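PDB 6KHO: tryptophan decarboxylase 1 from Oryza sativa subsp. japonica, which catalyses the pyridoxal-phosphate-dependent decarboxylation of L-tryptophan to tryptamine, and of 5-hydroxy-L-tryptophan to serotonin, in serotonin biosynthesis. Local coordinates for residues N99-F104 / S491-H496; M462-K467 / K506-E511. All coordinates share one frame; numbering follows the deposited sequence.

Interaction 1 (N99-F104 / S491-H496); sequences NFFAFF and SLQEEH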
ATOM      1  N   ASN A  99     -12.354 -18.664  16.468  1.00 33.75           N
ATOM      2  CA  ASN A  99     -13.365 -17.999  17.279  1.00 37.00           C
ATOM      3  C   ASN A  99     -13.386 -16.487  17.073  1.00 37.67           C
ATOM      4  O   ASN A  99     -14.020 -15.772  17.854  1.00 34.50           O
ATOM      5  CB  ASN A  99     -13.142 -18.341  18.763  1.00 37.31           C
ATOM      6  CG  ASN A  99     -13.293 -19.825  19.043  1.00 36.37           C
ATOM      7  OD1 ASN A  99     -14.125 -20.497  18.419  1.00 37.78           O
ATOM      8  ND2 ASN A  99     -12.473 -20.356  19.965  1.00 37.59           N
ATOM      9  N   PHE A 100     -12.683 -15.985  16.060  1.00 35.62           N
ATOM     10  CA  PHE A 100     -12.780 -14.584  15.667  1.00 35.88           C
ATOM     11  C   PHE A 100     -14.031 -14.423  14.807  1.00 34.57           C
ATOM     12  O   PHE A 100     -14.122 -15.021  13.731  1.00 33.78           O
ATOM     13  CB  PHE A 100     -11.516 -14.175  14.905  1.00 32.76           C
ATOM     14  CG  PHE A 100     -11.473 -12.733  14.503  1.00 31.99           C
ATOM     15  CD1 PHE A 100     -12.131 -12.294  13.361  1.00 32.56           C
ATOM     16  CD2 PHE A 100     -10.745 -11.819  15.244  1.00 32.17           C
ATOM     17  CE1 PHE A 100     -12.078 -10.958  12.973  1.00 32.77           C
ATOM     18  CE2 PHE A 100     -10.674 -10.490  14.863  1.00 34.13           C
ATOM     19  CZ  PHE A 100     -11.360 -10.053  13.725  1.00 32.56           C
ATOM     20  N   PHE A 101     -15.007 -13.645  15.291  1.00 35.77           N
ATOM     21  CA  PHE A 101     -16.300 -13.494  14.620  1.00 35.68           C
ATOM     22  C   PHE A 101     -16.610 -12.051  14.231  1.00 34.87           C
ATOM     23  O   PHE A 101     -17.761 -11.748  13.905  1.00 36.00           O
ATOM     24  CB  PHE A 101     -17.443 -14.019  15.504  1.00 39.21           C
ATOM     25  CG  PHE A 101     -17.264 -15.439  15.977  1.00 39.17           C
ATOM     26  CD1 PHE A 101     -17.281 -16.497  15.081  1.00 41.23           C
ATOM     27  CD2 PHE A 101     -17.108 -15.716  17.322  1.00 38.25           C
ATOM     28  CE1 PHE A 101     -17.125 -17.805  15.518  1.00 37.59           C
ATOM     29  CE2 PHE A 101     -16.958 -17.027  17.764  1.00 38.79           C
ATOM     30  CZ  PHE A 101     -16.973 -18.068  16.861  1.00 36.60           C
ATOM     31  N   ALA A 102     -15.628 -11.155  14.268  1.00 33.47           N
ATOM     32  CA  ALA A 102     -15.840  -9.727  14.104  1.00 34.24           C
ATOM     33  C   ALA A 102     -15.543  -9.258  12.674  1.00 36.70           C
ATOM     34  O   ALA A 102     -14.875  -9.941  11.890  1.00 32.05           O
ATOM     35  CB  ALA A 102     -14.972  -8.959  15.103  1.00 34.98           C
ATOM     36  N   PHE A 103     -16.060  -8.068  12.348  1.00 32.92           N
ATOM     37  CA  PHE A 103     -15.774  -7.357  11.089  1.00 33.17           C
ATOM     38  C   PHE A 103     -16.056  -8.302   9.920  1.00 33.15           C
ATOM     39  O   PHE A 103     -17.171  -8.835   9.829  1.00 31.90           O
ATOM     40  CB  PHE A 103     -14.359  -6.801  11.185  1.00 33.69           C
ATOM     41  CG  PHE A 103     -14.097  -6.069  12.478  1.00 34.82           C
ATOM     42  CD1 PHE A 103     -14.861  -4.964  12.823  1.00 42.04           C
ATOM     43  CD2 PHE A 103     -13.120  -6.500  13.362  1.00 36.89           C
ATOM     44  CE1 PHE A 103     -14.648  -4.296  14.021  1.00 37.50           C
ATOM     45  CE2 PHE A 103     -12.897  -5.834  14.563  1.00 38.67           C
ATOM     46  CZ  PHE A 103     -13.662  -4.732  14.890  1.00 40.33           C
ATOM     47  N   PHE A 104     -15.113  -8.515   9.003  1.00 31.50           N
ATOM     48  CA  PHE A 104     -15.148  -9.665   8.112  1.00 31.52           C
ATOM     49  C   PHE A 104     -13.832 -10.423   8.264  1.00 29.66           C
ATOM     50  O   PHE A 104     -12.799  -9.811   8.526  1.00 30.85           O
ATOM     51  CB  PHE A 104     -15.348  -9.267   6.644  1.00 30.08           C
ATOM     52  CG  PHE A 104     -16.664  -8.590   6.372  1.00 34.81           C
ATOM     53  CD1 PHE A 104     -17.866  -9.267   6.559  1.00 31.39           C
ATOM     54  CD2 PHE A 104     -16.699  -7.277   5.935  1.00 35.92           C
ATOM     55  CE1 PHE A 104     -19.073  -8.641   6.299  1.00 33.46           C
ATOM     56  CE2 PHE A 104     -17.914  -6.642   5.680  1.00 36.28           C
ATOM     57  CZ  PHE A 104     -19.096  -7.326   5.873  1.00 33.00           C
ATOM     58  N   SER A 491     -10.437 -18.658   8.468  1.00 32.86           N
ATOM     59  CA  SER A 491     -10.012 -19.810   7.671  1.00 34.30           C
ATOM     60  C   SER A 491      -9.888 -21.090   8.510  1.00 38.71           C
ATOM     61  O   SER A 491     -10.168 -22.190   8.016  1.00 40.30           O
ATOM     62  CB  SER A 491      -8.694 -19.498   6.963  1.00 32.61           C
ATOM     63  OG  SER A 491      -8.911 -18.507   5.961  1.00 35.47           O
ATOM     64  N   LEU A 492      -9.460 -20.975   9.772  1.00 34.86           N
ATOM     65  CA  LEU A 492      -9.344 -22.160  10.624  1.00 36.97           C
ATOM     66  C   LEU A 492     -10.685 -22.633  11.183  1.00 38.03           C
ATOM     67  O   LEU A 492     -10.745 -23.700  11.808  1.00 36.80           O
ATOM     68  CB  LEU A 492      -8.373 -21.878  11.775  1.00 34.78           C
ATOM     69  CG  LEU A 492      -6.914 -21.793  11.320  1.00 33.14           C
ATOM     70  CD1 LEU A 492      -5.973 -21.388  12.453  1.00 36.85           C
ATOM     71  CD2 LEU A 492      -6.513 -23.128  10.713  1.00 36.31           C
ATOM     72  N   GLN A 493     -11.758 -21.886  10.951  1.00 35.38           N
ATOM     73  CA  GLN A 493     -13.032 -22.126  11.614  1.00 37.24           C
ATOM     74  C   GLN A 493     -13.817 -23.236  10.919  1.00 39.57           C
ATOM     75  O   GLN A 493     -13.953 -23.238   9.690  1.00 39.73           O
ATOM     76  CB  GLN A 493     -13.822 -20.818  11.636  1.00 37.11           C
ATOM     77  CG  GLN A 493     -15.295 -20.911  11.922  1.00 39.50           C
ATOM     78  CD  GLN A 493     -15.938 -19.557  11.787  1.00 35.03           C
ATOM     79  OE1 GLN A 493     -16.745 -19.329  10.888  1.00 39.21           O
ATOM     80  NE2 GLN A 493     -15.553 -18.631  12.659  1.00 34.67           N
ATOM     81  N   GLU A 494     -14.315 -24.189  11.706  1.00 37.90           N
ATOM     82  CA  GLU A 494     -15.145 -25.283  11.220  1.00 39.32           C
ATOM     83  C   GLU A 494     -16.553 -25.163  11.802  1.00 40.89           C
ATOM     84  O   GLU A 494     -16.826 -24.321  12.667  1.00 37.81           O
ATOM     85  CB  GLU A 494     -14.528 -26.636  11.578  1.00 41.28           C
ATOM     86  CG  GLU A 494     -13.324 -27.011  10.729  1.00 47.62           C
ATOM     87  CD  GLU A 494     -12.532 -28.184  11.306  1.00 58.95           C
ATOM     88  OE1 GLU A 494     -13.103 -28.968  12.103  1.00 61.92           O
ATOM     89  OE2 GLU A 494     -11.336 -28.324  10.964  1.00 63.62           O
ATOM     90  N   GLU A 495     -17.455 -26.024  11.320  1.00 37.11           N
ATOM     91  CA  GLU A 495     -18.850 -25.935  11.745  1.00 43.99           C
ATOM     92  C   GLU A 495     -18.985 -26.064  13.261  1.00 41.53           C
ATOM     93  O   GLU A 495     -19.792 -25.359  13.875  1.00 40.78           O
ATOM     94  CB  GLU A 495     -19.702 -26.997  11.044  1.00 43.46           C
ATOM     95  CG  GLU A 495     -21.190 -26.845  11.359  1.00 47.85           C
ATOM     96  CD  GLU A 495     -22.064 -27.896  10.702  1.00 52.44           C
ATOM     97  OE1 GLU A 495     -22.025 -28.025   9.459  1.00 51.97           O
ATOM     98  OE2 GLU A 495     -22.801 -28.592  11.433  1.00 55.61           O
ATOM     99  N   HIS A 496     -18.186 -26.932  13.890  1.00 41.30           N
ATOM    100  CA  HIS A 496     -18.368 -27.139  15.322  1.00 40.83           C
ATOM    101  C   HIS A 496     -17.987 -25.894  16.117  1.00 42.92           C
ATOM    102  O   HIS A 496     -18.526 -25.669  17.207  1.00 41.24           O
ATOM    103  CB  HIS A 496     -17.590 -28.375  15.789  1.00 44.40           C
ATOM    104  CG  HIS A 496     -16.099 -28.232  15.721  1.00 42.46           C
ATOM    105  ND1 HIS A 496     -15.366 -27.612  16.708  1.00 42.14           N
ATOM    106  CD2 HIS A 496     -15.204 -28.658  14.799  1.00 43.26           C
ATOM    107  CE1 HIS A 496     -14.082 -27.649  16.394  1.00 43.91           C
ATOM    108  NE2 HIS A 496     -13.958 -28.276  15.238  1.00 42.45           N
TER
HETATM  109  O   HOH W   1     -15.219 -15.933  11.445  1.00 33.69           O
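The carboxamide of Gln493 comes obliquely against the Phe101 ring, where a loop of this group II decarboxylase, a fold type I (aspartate aminotransferase-like) PLP enzyme, meets the turn that leads into helix 495-513. NE2 of Gln493 lies 3.4 Å from CE1 of Phe101 and 3.7 Å from CD1 of the same ring. The amide and ring planes are 35° apart, so this is van der Waals contact and not a stack. Gln493 gets there with CG anti to its backbone N (chi1 163°) and the chain extended beyond it, which carries the amide across to residues 99-104. Glutamine suits this buried place because its amide can donate and accept at once: OE1 takes a hydrogen bond from the backbone N of Gly489, while NE2 gives one to the carbonyl O of Pro98, and together these fix the rotation of the amide. Phe101, a large apolar group, also stacks with Phe486 and touches Ala501, so the ring bridges strand 481-487, which holds Phe486, and helix 495-513. Farther along the loop, Phe104 touches PLP and belongs to the serotonin-binding site. The direct approach of NE2 of Gln493 to O of Phe100 is 4.0 Å, and a water closes the distance: it accepts from NE2 of Gln493 at 3.0 Å and lies 2.7 Å from O of Phe100, to which it can donate.

Interaction 2 (M462-K467 / K506-E511); sequences MERLNK and KKTTTE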
ATOM      1  N   MET A 462     -22.317  -9.025  24.570  1.00 46.62           N
ATOM      2  CA  MET A 462     -21.111  -8.905  23.757  1.00 47.54           C
ATOM      3  C   MET A 462     -19.856  -8.817  24.622  1.00 47.67           C
ATOM      4  O   MET A 462     -18.864  -9.510  24.369  1.00 46.04           O
ATOM      5  CB  MET A 462     -21.228  -7.674  22.853  1.00 43.40           C
ATOM      6  CG  MET A 462     -19.951  -7.308  22.101  1.00 43.82           C
ATOM      7  SD  MET A 462     -20.082  -5.728  21.228  1.00 46.68           S
ATOM      8  CE  MET A 462     -19.620  -4.544  22.498  1.00 46.77           C
ATOM      9  N   GLU A 463     -19.873  -7.952  25.638  1.00 47.30           N
ATOM     10  CA  GLU A 463     -18.688  -7.781  26.469  1.00 50.06           C
ATOM     11  C   GLU A 463     -18.412  -9.032  27.293  1.00 49.70           C
ATOM     12  O   GLU A 463     -17.255  -9.304  27.629  1.00 47.26           O
ATOM     13  CB  GLU A 463     -18.848  -6.541  27.356  1.00 53.26           C
ATOM     14  CG  GLU A 463     -19.123  -5.260  26.552  1.00 57.15           C
ATOM     15  CD  GLU A 463     -19.431  -4.036  27.414  1.00 65.05           C
ATOM     16  OE1 GLU A 463     -18.911  -2.941  27.099  1.00 65.45           O
ATOM     17  OE2 GLU A 463     -20.203  -4.158  28.390  1.00 66.88           O
ATOM     18  N   ARG A 464     -19.455  -9.817  27.581  1.00 49.91           N
ATOM     19  CA  ARG A 464     -19.307 -11.072  28.308  1.00 52.66           C
ATOM     20  C   ARG A 464     -18.753 -12.178  27.421  1.00 49.36           C
ATOM     21  O   ARG A 464     -17.947 -12.993  27.876  1.00 50.80           O
ATOM     22  CB  ARG A 464     -20.653 -11.492  28.897  1.00 52.17           C
ATOM     23  CG  ARG A 464     -20.922 -10.884  30.258  1.00 55.38           C
ATOM     24  CD  ARG A 464     -22.218 -11.389  30.863  1.00 60.73           C
ATOM     25  NE  ARG A 464     -22.449 -10.776  32.168  1.00 65.49           N
ATOM     26  CZ  ARG A 464     -23.174 -11.327  33.135  1.00 68.63           C
ATOM     27  NH1 ARG A 464     -23.749 -12.510  32.952  1.00 67.40           N
ATOM     28  NH2 ARG A 464     -23.321 -10.691  34.289  1.00 67.57           N
ATOM     29  N   LEU A 465     -19.188 -12.249  26.164  1.00 48.65           N
ATOM     30  CA  LEU A 465     -18.601 -13.234  25.265  1.00 47.75           C
ATOM     31  C   LEU A 465     -17.119 -12.949  25.045  1.00 45.52           C
ATOM     32  O   LEU A 465     -16.304 -13.877  25.008  1.00 46.32           O
ATOM     33  CB  LEU A 465     -19.367 -13.258  23.944  1.00 46.15           C
ATOM     34  CG  LEU A 465     -20.838 -13.672  24.063  1.00 47.38           C
ATOM     35  CD1 LEU A 465     -21.646 -13.187  22.873  1.00 46.91           C
ATOM     36  CD2 LEU A 465     -20.985 -15.182  24.219  1.00 48.67           C
ATOM     37  N   ASN A 466     -16.743 -11.667  24.968  1.00 43.69           N
ATOM     38  CA  ASN A 466     -15.351 -11.313  24.688  1.00 44.17           C
ATOM     39  C   ASN A 466     -14.427 -11.603  25.873  1.00 46.83           C
ATOM     40  O   ASN A 466     -13.275 -12.009  25.670  1.00 42.13           O
ATOM     41  CB  ASN A 466     -15.249  -9.846  24.279  1.00 39.53           C
ATOM     42  CG  ASN A 466     -15.907  -9.568  22.923  1.00 41.09           C
ATOM     43  OD1 ASN A 466     -16.219 -10.492  22.163  1.00 41.20           O
ATOM     44  ND2 ASN A 466     -16.128  -8.296  22.629  1.00 37.54           N
ATOM     45  N   LYS A 467     -14.891 -11.387  27.113  1.00 48.68           N
ATOM     46  CA  LYS A 467     -14.038 -11.673  28.272  1.00 46.65           C
ATOM     47  C   LYS A 467     -13.747 -13.161  28.400  1.00 47.81           C
ATOM     48  O   LYS A 467     -12.732 -13.541  28.995  1.00 49.65           O
ATOM     49  CB  LYS A 467     -14.688 -11.163  29.564  1.00 51.39           C
ATOM     50  CG  LYS A 467     -16.057 -11.774  29.823  1.00 57.17           C
ATOM     51  CD  LYS A 467     -16.563 -11.596  31.255  1.00 62.66           C
ATOM     52  CE  LYS A 467     -17.681 -12.594  31.555  1.00 60.74           C
ATOM     53  NZ  LYS A 467     -17.242 -14.000  31.315  1.00 61.65           N
ATOM     54  N   LYS A 506     -26.147 -18.714  24.049  1.00 49.65           N
ATOM     55  CA  LYS A 506     -27.305 -19.174  24.812  1.00 53.54           C
ATOM     56  C   LYS A 506     -26.992 -19.227  26.302  1.00 56.45           C
ATOM     57  O   LYS A 506     -27.739 -18.688  27.129  1.00 56.71           O
ATOM     58  CB  LYS A 506     -27.752 -20.550  24.314  1.00 50.83           C
ATOM     59  CG  LYS A 506     -28.548 -20.505  23.031  1.00 55.96           C
ATOM     60  CD  LYS A 506     -29.358 -21.770  22.826  1.00 54.64           C
ATOM     61  CE  LYS A 506     -28.513 -23.005  23.058  1.00 56.68           C
ATOM     62  NZ  LYS A 506     -29.210 -24.239  22.584  1.00 63.80           N
ATOM     63  N   LYS A 507     -25.866 -19.849  26.656  1.00 50.52           N
ATOM     64  CA  LYS A 507     -25.509 -20.025  28.059  1.00 55.44           C
ATOM     65  C   LYS A 507     -25.294 -18.683  28.744  1.00 54.55           C
ATOM     66  O   LYS A 507     -25.810 -18.445  29.842  1.00 56.40           O
ATOM     67  CB  LYS A 507     -24.258 -20.903  28.159  1.00 54.47           C
ATOM     68  CG  LYS A 507     -23.592 -20.950  29.511  1.00 54.33           C
ATOM     69  CD  LYS A 507     -22.484 -21.999  29.508  1.00 56.93           C
ATOM     70  CE  LYS A 507     -21.806 -22.104  30.864  1.00 59.79           C
ATOM     71  NZ  LYS A 507     -21.304 -23.489  31.115  1.00 67.61           N
ATOM     72  N   THR A 508     -24.537 -17.788  28.106  1.00 52.94           N
ATOM     73  CA  THR A 508     -24.286 -16.472  28.686  1.00 52.28           C
ATOM     74  C   THR A 508     -25.574 -15.669  28.836  1.00 55.67           C
ATOM     75  O   THR A 508     -25.711 -14.885  29.781  1.00 57.43           O
ATOM     76  CB  THR A 508     -23.272 -15.712  27.822  1.00 50.74           C
ATOM     77  OG1 THR A 508     -22.095 -16.513  27.650  1.00 48.04           O
ATOM     78  CG2 THR A 508     -22.882 -14.379  28.458  1.00 48.63           C
ATOM     79  N   THR A 509     -26.529 -15.857  27.925  1.00 54.34           N
ATOM     80  CA  THR A 509     -27.767 -15.087  27.975  1.00 54.18           C
ATOM     81  C   THR A 509     -28.618 -15.497  29.173  1.00 58.10           C
ATOM     82  O   THR A 509     -29.122 -14.640  29.912  1.00 60.60           O
ATOM     83  CB  THR A 509     -28.537 -15.263  26.663  1.00 54.56           C
ATOM     84  OG1 THR A 509     -27.814 -14.632  25.597  1.00 53.67           O
ATOM     85  CG2 THR A 509     -29.926 -14.637  26.756  1.00 53.80           C
ATOM     86  N   THR A 510     -28.778 -16.807  29.383  1.00 58.66           N
ATOM     87  CA  THR A 510     -29.529 -17.304  30.535  1.00 60.25           C
ATOM     88  C   THR A 510     -28.945 -16.778  31.847  1.00 61.85           C
ATOM     89  O   THR A 510     -29.674 -16.245  32.692  1.00 65.56           O
ATOM     90  CB  THR A 510     -29.547 -18.835  30.526  1.00 58.11           C
ATOM     91  OG1 THR A 510     -28.207 -19.327  30.549  1.00 67.20           O
ATOM     92  CG2 THR A 510     -30.218 -19.364  29.282  1.00 49.63           C
ATOM     93  N   GLU A 511     -27.626 -16.895  32.024  1.00 60.33           N
ATOM     94  CA  GLU A 511     -26.988 -16.387  33.236  1.00 64.00           C
ATOM     95  C   GLU A 511     -27.185 -14.884  33.421  1.00 65.95           C
ATOM     96  O   GLU A 511     -27.050 -14.389  34.545  1.00 67.94           O
ATOM     97  CB  GLU A 511     -25.492 -16.700  33.228  1.00 63.76           C
ATOM     98  CG  GLU A 511     -25.147 -18.163  33.021  1.00 66.33           C
ATOM     99  CD  GLU A 511     -23.652 -18.432  33.166  1.00 72.09           C
ATOM    100  OE1 GLU A 511     -23.229 -19.602  33.026  1.00 71.15           O
ATOM    101  OE2 GLU A 511     -22.899 -17.467  33.426  1.00 77.37           O
TER
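Arg464 lays the aliphatic part of its side chain against the methyl of Thr508, packing helix 451-468 on the C-terminal helix 495-513 in what is probably the small C-terminal domain of a fold type I PLP enzyme, which also holds a four-stranded antiparallel sheet. The N-to-C directions of segments 462-467 and 506-511 differ by 124°, nearer antiparallel than parallel, and their axes approach to 10.2 Å. CB of Arg464 sits 3.7 Å from CG2 of Thr508, and CD of Arg464 lies 3.9 Å from the same methyl. Thr508 presents its two branches to different partners: OG1 lies beside the backbone N (chi1 -54°), 3.8 Å from CD2 of Leu465, which puts CG2 anti to that N and facing Arg464. A short, beta-branched residue fits this buried place, and its hydroxyl is satisfied within its own helix by a hydrogen bond with the carbonyl O of Leu504. Leu465 is wholly apolar, as suits the inner side of the interface, where it also touches Leu504 and Ile505. Arginine suits the outer side, since its methylenes cover Thr508 while NE forms a salt bridge with Glu460 one turn earlier. The carboxylate of Glu511 probably contributes a modest favourable field, its OE2 5.1 Å from NH1 of Arg464. O of Glu511 lies at the edge of the Arg464 guanidinium, near its plane, but 4.1 Å from NH1 of Arg464, too far for a hydrogen bond.

Overall arrangement
Both interactions draw on helix 495-513: interaction 1 is made by Gln493, just ahead of its N-terminus, interaction 2 by a stretch near its C-terminal end. Their centres are about 17 Å apart and their nearest atoms about 7 Å, without touching. The order along the chain is 99-104, 462-467, 491-496, 506-511, so each contact has one segment lying between the two of the other in sequence. Between 462-467 and 491-496 run strands 474-478 and 481-487 of the four-stranded antiparallel sheet. One end of the C-terminal helix thus lies by the loop 99-104, whose Phe104 touches PLP, and the other packs on helix 451-468, away from the annotated sites.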